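PDB 5A04: aldose-aldose oxidoreductase, which probably oxidises one aldose sugar while reducing another, passing hydride through a bound NADP(H) cofactor. Local coordinates for residues His86-Glu91 and Asp112-Met116; Met106-Val110 and Leu321-Glu325. All coordinates share one frame; numbering follows the deposited sequence.

Contact 1 (His86-Glu91 and Asp112-Met116); sequences HRPFTE and DCEAM
Arg87 reaches over to Asp112 and Ala115, and its guanidinium makes the one hydrogen bond across the two segments. In the guanidinium plane, NH1 of Arg87 donates to OD1 of Asp112 at 2.7 Å, on the anti side of the carboxylate and somewhat above its plane, which is turned 65° from that of the guanidinium. The CB of Ala115 lies over the centre of one guanidinium face, 3.4 Å from CZ of Arg87. On the same helix as the arginine, Glu91 OE2 takes the NE of Arg87 at 2.8 Å, a second salt bridge that fixes the rotation of the group. Arg87 gets there with CG anti to its N (chi1 169°) and the chain extended through NE.

Beneath this, Met116 crosses the base of the arginine, its SD 3.7 Å from CA of Arg87. The chain then bends at chi3, carrying CE to within 3.5 Å of Thr90 OG1. That hydroxyl donates to His86 O at 2.8 Å; the same oxygen accepts Thr90 N from the opposite face.

His86 itself bonds Thr81 O through NE2 and only weakly the NADPH ribose. The two helices run nearly parallel, 9.5 Å apart on the short segments, as flanking helices of the Rossmann sheet do; strand 99-102 lies between them in the sequence, and Thr90 and Met116 both rest on its Cys102.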
ATOM      1  N   HIS A  86     -23.913 -19.707  -2.230  1.00 15.26           N
ATOM      2  CA  HIS A  86     -23.022 -20.588  -1.477  1.00 15.65           C
ATOM      3  C   HIS A  86     -23.738 -21.235  -0.298  1.00 14.92           C
ATOM      4  O   HIS A  86     -23.618 -22.438  -0.070  1.00 15.67           O
ATOM      5  CB  HIS A  86     -21.795 -19.828  -0.968  1.00 14.16           C
ATOM      6  CG  HIS A  86     -20.857 -19.415  -2.056  1.00 15.29           C
ATOM      7  ND1 HIS A  86     -19.715 -18.677  -1.813  1.00 17.38           N
ATOM      8  CD2 HIS A  86     -20.890 -19.629  -3.392  1.00 14.68           C
ATOM      9  CE1 HIS A  86     -19.082 -18.465  -2.954  1.00 16.08           C
ATOM     10  NE2 HIS A  86     -19.775 -19.025  -3.928  1.00 15.95           N
ATOM     11  N   ARG A  87     -24.495 -20.442   0.452  1.00 14.63           N
ATOM     12  CA  ARG A  87     -25.133 -20.988   1.636  1.00 15.20           C
ATOM     13  C   ARG A  87     -26.172 -22.077   1.305  1.00 14.61           C
ATOM     14  O   ARG A  87     -26.077 -23.168   1.851  1.00 13.90           O
ATOM     15  CB  ARG A  87     -25.778 -19.878   2.481  1.00 15.08           C
ATOM     16  CG  ARG A  87     -26.675 -20.470   3.592  1.00 15.43           C
ATOM     17  CD  ARG A  87     -27.261 -19.426   4.536  1.00 16.45           C
ATOM     18  NE  ARG A  87     -28.220 -20.067   5.446  1.00 16.52           N
ATOM     19  CZ  ARG A  87     -28.881 -19.434   6.413  1.00 19.70           C
ATOM     20  NH1 ARG A  87     -28.680 -18.138   6.620  1.00 19.73           N
ATOM     21  NH2 ARG A  87     -29.732 -20.106   7.184  1.00 19.82           N
ATOM     22  N   PRO A  88     -27.146 -21.805   0.411  1.00 16.24           N
ATOM     23  CA  PRO A  88     -28.141 -22.870   0.233  1.00 16.82           C
ATOM     24  C   PRO A  88     -27.572 -24.145  -0.394  1.00 14.72           C
ATOM     25  O   PRO A  88     -27.977 -25.229  -0.000  1.00 16.87           O
ATOM     26  CB  PRO A  88     -29.199 -22.231  -0.680  1.00 17.52           C
ATOM     27  CG  PRO A  88     -28.536 -21.028  -1.288  1.00 15.96           C
ATOM     28  CD  PRO A  88     -27.554 -20.560  -0.262  1.00 15.36           C
ATOM     29  N   PHE A  89     -26.623 -24.044  -1.316  1.00 14.44           N
ATOM     30  CA  PHE A  89     -26.092 -25.278  -1.884  1.00 14.63           C
ATOM     31  C   PHE A  89     -25.188 -26.020  -0.903  1.00 16.13           C
ATOM     32  O   PHE A  89     -25.141 -27.245  -0.912  1.00 16.97           O
ATOM     33  CB  PHE A  89     -25.343 -24.998  -3.195  1.00 14.22           C
ATOM     34  CG  PHE A  89     -26.253 -24.776  -4.365  1.00 16.47           C
ATOM     35  CD1 PHE A  89     -27.063 -25.804  -4.830  1.00 16.51           C
ATOM     36  CD2 PHE A  89     -26.301 -23.548  -4.996  1.00 16.26           C
ATOM     37  CE1 PHE A  89     -27.904 -25.618  -5.917  1.00 16.28           C
ATOM     38  CE2 PHE A  89     -27.152 -23.343  -6.088  1.00 19.34           C
ATOM     39  CZ  PHE A  89     -27.946 -24.386  -6.551  1.00 17.78           C
ATOM     40  N   THR A  90     -24.483 -25.289  -0.040  1.00 13.80           N
ATOM     41  CA  THR A  90     -23.683 -25.926   0.998  1.00 13.87           C
ATOM     42  C   THR A  90     -24.584 -26.693   1.965  1.00 13.94           C
ATOM     43  O   THR A  90     -24.298 -27.838   2.303  1.00 15.45           O
ATOM     44  CB  THR A  90     -22.835 -24.888   1.761  1.00 14.27           C
ATOM     45  OG1 THR A  90     -21.821 -24.391   0.865  1.00 15.06           O
ATOM     46  CG2 THR A  90     -22.171 -25.505   2.966  1.00 15.13           C
ATOM     47  N   GLU A  91     -25.679 -26.067   2.389  1.00 14.97           N
ATOM     48  CA  GLU A  91     -26.605 -26.725   3.309  1.00 17.15           C
ATOM     49  C   GLU A  91     -27.230 -27.976   2.689  1.00 17.32           C
ATOM     50  O   GLU A  91     -27.324 -29.018   3.340  1.00 16.40           O
ATOM     51  CB  GLU A  91     -27.698 -25.742   3.742  1.00 16.17           C
ATOM     52  CG  GLU A  91     -27.159 -24.632   4.622  1.00 17.21           C
ATOM     53  CD  GLU A  91     -28.166 -23.501   4.844  1.00 21.47           C
ATOM     54  OE1 GLU A  91     -29.070 -23.289   4.001  1.00 25.33           O
ATOM     55  OE2 GLU A  91     -28.027 -22.797   5.849  1.00 24.09           O
ATOM     56  N   ASP A 112     -24.741 -15.999   7.710  1.00 15.40           N
ATOM     57  CA  ASP A 112     -24.838 -17.055   6.707  1.00 16.03           C
ATOM     58  C   ASP A 112     -23.686 -18.048   6.852  1.00 14.42           C
ATOM     59  O   ASP A 112     -23.878 -19.258   6.711  1.00 14.59           O
ATOM     60  CB  ASP A 112     -24.847 -16.462   5.296  1.00 17.95           C
ATOM     61  CG  ASP A 112     -26.165 -15.774   4.949  1.00 20.33           C
ATOM     62  OD1 ASP A 112     -27.203 -16.105   5.560  1.00 21.41           O
ATOM     63  OD2 ASP A 112     -26.152 -14.909   4.045  1.00 25.19           O
ATOM     64  N   CYS A 113     -22.487 -17.534   7.110  1.00 17.13           N
ATOM     65  CA  CYS A 113     -21.343 -18.409   7.386  1.00 15.09           C
ATOM     66  C   CYS A 113     -21.629 -19.295   8.587  1.00 15.74           C
ATOM     67  O   CYS A 113     -21.358 -20.490   8.565  1.00 14.97           O
ATOM     68  CB  CYS A 113     -20.069 -17.603   7.655  1.00 15.54           C
ATOM     69  SG  CYS A 113     -19.489 -16.638   6.257  1.00 16.58           S
ATOM     70  N   GLU A 114     -22.170 -18.705   9.648  1.00 15.05           N
ATOM     71  CA  GLU A 114     -22.470 -19.483  10.847  1.00 15.24           C
ATOM     72  C   GLU A 114     -23.462 -20.600  10.546  1.00 14.31           C
ATOM     73  O   GLU A 114     -23.325 -21.711  11.058  1.00 16.70           O
ATOM     74  CB  GLU A 114     -23.014 -18.578  11.959  1.00 15.98           C
ATOM     75  CG  GLU A 114     -21.988 -17.552  12.435  1.00 18.39           C
ATOM     76  CD  GLU A 114     -22.547 -16.599  13.488  1.00 23.53           C
ATOM     77  OE1 GLU A 114     -23.704 -16.158  13.347  1.00 26.71           O
ATOM     78  OE2 GLU A 114     -21.827 -16.298  14.459  1.00 29.80           O
ATOM     79  N   ALA A 115     -24.447 -20.309   9.702  1.00 14.89           N
ATOM     80  CA  ALA A 115     -25.451 -21.304   9.331  1.00 15.69           C
ATOM     81  C   ALA A 115     -24.816 -22.456   8.569  1.00 17.62           C
ATOM     82  O   ALA A 115     -25.155 -23.620   8.779  1.00 16.29           O
ATOM     83  CB  ALA A 115     -26.547 -20.662   8.506  1.00 16.10           C
ATOM     84  N   MET A 116     -23.881 -22.121   7.688  1.00 15.16           N
ATOM     85  CA  MET A 116     -23.201 -23.131   6.891  1.00 14.46           C
ATOM     86  C   MET A 116     -22.365 -24.046   7.780  1.00 15.85           C
ATOM     87  O   MET A 116     -22.376 -25.263   7.621  1.00 16.28           O
ATOM     88  CB  MET A 116     -22.335 -22.457   5.819  1.00 15.28           C
ATOM     89  CG  MET A 116     -23.172 -21.780   4.740  1.00 15.64           C
ATOM     90  SD  MET A 116     -22.202 -20.569   3.813  1.00 16.41           S
ATOM     91  CE  MET A 116     -21.073 -21.636   2.910  1.00 16.86           C
TER

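Contact 2 (Met106-Val110 and Leu321-Glu325)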
ATOM      1  N   MET A 106     -16.974 -16.921   1.466  1.00 15.71           N
ATOM      2  CA  MET A 106     -17.803 -18.012   1.978  1.00 16.58           C
ATOM      3  C   MET A 106     -19.305 -17.778   1.808  1.00 17.00           C
ATOM      4  O   MET A 106     -20.011 -18.642   1.281  1.00 16.25           O
ATOM      5  CB  MET A 106     -17.477 -18.250   3.442  1.00 15.66           C
ATOM      6  CG  MET A 106     -18.281 -19.377   4.091  1.00 14.73           C
ATOM      7  SD  MET A 106     -17.554 -19.646   5.707  1.00 17.01           S
ATOM      8  CE  MET A 106     -18.488 -21.079   6.249  1.00 17.64           C
ATOM      9  N   ALA A 107     -19.787 -16.607   2.227  1.00 16.21           N
ATOM     10  CA  ALA A 107     -21.195 -16.251   2.043  1.00 14.88           C
ATOM     11  C   ALA A 107     -21.336 -14.735   2.145  1.00 20.60           C
ATOM     12  O   ALA A 107     -20.338 -14.038   2.325  1.00 18.88           O
ATOM     13  CB  ALA A 107     -22.068 -16.957   3.083  1.00 17.48           C
ATOM     14  N   ASN A 108     -22.558 -14.217   2.052  1.00 19.69           N
ATOM     15  CA  ASN A 108     -22.742 -12.758   2.077  1.00 20.06           C
ATOM     16  C   ASN A 108     -22.516 -12.125   3.445  1.00 20.99           C
ATOM     17  O   ASN A 108     -22.194 -10.937   3.537  1.00 21.89           O
ATOM     18  CB  ASN A 108     -24.150 -12.378   1.607  1.00 23.90           C
ATOM     19  CG  ASN A 108     -24.401 -12.720   0.148  1.00 22.74           C
ATOM     20  OD1 ASN A 108     -23.489 -13.116  -0.587  1.00 27.01           O
ATOM     21  ND2 ASN A 108     -25.648 -12.574  -0.277  1.00 26.27           N
ATOM     22  N   THR A 109     -22.736 -12.892   4.510  1.00 18.93           N
ATOM     23  CA  THR A 109     -22.746 -12.333   5.862  1.00 17.49           C
ATOM     24  C   THR A 109     -22.162 -13.285   6.888  1.00 17.91           C
ATOM     25  O   THR A 109     -22.046 -14.485   6.641  1.00 16.58           O
ATOM     26  CB  THR A 109     -24.186 -11.997   6.339  1.00 21.95           C
ATOM     27  OG1 THR A 109     -24.929 -13.215   6.495  1.00 17.07           O
ATOM     28  CG2 THR A 109     -24.913 -11.111   5.343  1.00 23.03           C
ATOM     29  N   VAL A 110     -21.852 -12.745   8.060  1.00 17.55           N
ATOM     30  CA  VAL A 110     -21.420 -13.554   9.186  1.00 17.69           C
ATOM     31  C   VAL A 110     -22.468 -14.616   9.520  1.00 18.14           C
ATOM     32  O   VAL A 110     -22.141 -15.794   9.664  1.00 16.47           O
ATOM     33  CB  VAL A 110     -21.142 -12.670  10.414  1.00 16.52           C
ATOM     34  CG1 VAL A 110     -20.970 -13.519  11.675  1.00 21.51           C
ATOM     35  CG2 VAL A 110     -19.885 -11.831  10.157  1.00 17.48           C
ATOM     36  N   LEU A 321     -15.342 -12.929   6.840  1.00 14.08           N
ATOM     37  CA  LEU A 321     -16.612 -12.203   6.735  1.00 14.21           C
ATOM     38  C   LEU A 321     -16.788 -11.261   7.917  1.00 12.69           C
ATOM     39  O   LEU A 321     -17.379 -10.197   7.760  1.00 15.86           O
ATOM     40  CB  LEU A 321     -17.817 -13.151   6.644  1.00 15.10           C
ATOM     41  CG  LEU A 321     -18.406 -13.285   5.234  1.00 15.30           C
ATOM     42  CD1 LEU A 321     -18.875 -11.940   4.681  1.00 18.35           C
ATOM     43  CD2 LEU A 321     -17.366 -13.941   4.298  1.00 16.90           C
ATOM     44  N   ARG A 322     -16.298 -11.665   9.087  1.00 14.26           N
ATOM     45  CA  ARG A 322     -16.356 -10.798  10.270  1.00 17.08           C
ATOM     46  C   ARG A 322     -15.626  -9.477  10.014  1.00 16.94           C
ATOM     47  O   ARG A 322     -16.131  -8.397  10.349  1.00 17.03           O
ATOM     48  CB  ARG A 322     -15.739 -11.486  11.493  1.00 21.45           C
ATOM     49  CG  ARG A 322     -16.578 -12.578  12.136  1.00 27.45           C
ATOM     50  CD  ARG A 322     -15.830 -13.204  13.321  1.00 30.19           C
ATOM     51  NE  ARG A 322     -16.654 -14.163  14.051  1.00 33.95           N
ATOM     52  CZ  ARG A 322     -16.175 -15.232  14.686  1.00 38.89           C
ATOM     53  NH1 ARG A 322     -14.869 -15.490  14.678  1.00 38.49           N
ATOM     54  NH2 ARG A 322     -17.004 -16.051  15.321  1.00 38.76           N
ATOM     55  N   VAL A 323     -14.439  -9.563   9.422  1.00 15.52           N
ATOM     56  CA  VAL A 323     -13.664  -8.362   9.144  1.00 14.63           C
ATOM     57  C   VAL A 323     -14.290  -7.583   7.995  1.00 14.83           C
ATOM     58  O   VAL A 323     -14.323  -6.355   8.023  1.00 13.82           O
ATOM     59  CB  VAL A 323     -12.194  -8.692   8.817  1.00 13.88           C
ATOM     60  CG1 VAL A 323     -11.402  -7.401   8.670  1.00 14.62           C
ATOM     61  CG2 VAL A 323     -11.600  -9.549   9.933  1.00 15.96           C
ATOM     62  N   ILE A 324     -14.804  -8.294   6.992  1.00 13.08           N
ATOM     63  CA  ILE A 324     -15.460  -7.638   5.864  1.00 14.28           C
ATOM     64  C   ILE A 324     -16.642  -6.784   6.336  1.00 15.01           C
ATOM     65  O   ILE A 324     -16.795  -5.634   5.906  1.00 14.03           O
ATOM     66  CB  ILE A 324     -15.915  -8.678   4.809  1.00 14.24           C
ATOM     67  CG1 ILE A 324     -14.681  -9.147   4.018  1.00 16.02           C
ATOM     68  CG2 ILE A 324     -16.953  -8.089   3.870  1.00 16.32           C
ATOM     69  CD1 ILE A 324     -14.913 -10.401   3.176  1.00 16.01           C
ATOM     70  N   GLU A 325     -17.455  -7.330   7.240  1.00 13.51           N
ATOM     71  CA  GLU A 325     -18.548  -6.537   7.817  1.00 15.00           C
ATOM     72  C   GLU A 325     -18.000  -5.284   8.497  1.00 14.25           C
ATOM     73  O   GLU A 325     -18.571  -4.192   8.347  1.00 15.11           O
ATOM     74  CB  GLU A 325     -19.367  -7.378   8.801  1.00 17.41           C
ATOM     75  CG  GLU A 325     -20.254  -8.398   8.081  1.00 21.43           C
ATOM     76  CD  GLU A 325     -21.404  -8.937   8.922  1.00 30.38           C
ATOM     77  OE1 GLU A 325     -21.531  -8.538  10.112  1.00 24.94           O
ATOM     78  OE2 GLU A 325     -22.176  -9.767   8.373  1.00 22.11           O
TER
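Val110 CG2 lies over one face of the Glu325 carboxylate, nearly equidistant from its three atoms and 3.5 Å from CD of Glu325. From that same side comes the backbone N of Val110, which donates to OE2 of Glu325 at 3.0 Å. The bond is almost straight at the hydrogen (176°), yet it meets the oxygen from well above the carboxylate plane, 50° out of it. Thr109 CB sits close to that plane, beside OE2, while the threonine hydroxyl turns to Asp112 N as the N-cap of helix 110-123.

The rest is packing of aliphatic groups on backbone. Val110 CG2 packs along the backbone of the facing helix, 3.7 Å from Arg322 CA, with Arg322 CG beside it. Leu321 cups a peptide oxygen: its CD1 lies 3.5 Å from Ala107 O, and its CG and CD2 are about as close to that oxygen. CD2 continues toward Met106, and CD1 toward Asn108 O.

With the carboxylate cut back to an alanine, Val110 N would probably lose this acceptor and the valine methyl its cover.

Because Val110 N is among the first amides of helix 110-123, the carboxylate sits where the helix dipole is positive, which would tend to stabilise its negative charge. A carboxylate-to-amide hydrogen bond at the helix start and a leucine packed against the loop thus join the NAD-binding domain to helix 314-333 of the C-terminal domain.

Overall arrangement
Both contacts are partly buried, and both engage helix 110-123: contact 1 along its early turns, contact 2 at its very start. Contact 1 stays inside the Rossmann domain, pairing neighbouring helices over strand 99-102, with a salt-bridge network on its more exposed side and methionine and threonine packing inward. Contact 2 spans two domains and has no salt bridge between its segments; its one polar bond uses a backbone amide instead of a second charge. The two touch directly: His86 ND1 probably hydrogen-bonds Met106 O, Cys113 SG lies beside Met106 SD, and Asp112 packs on Ala107, which places the 106-110 loop between helix 86-95, whose His86 borders the NADPH, and helix 314-333.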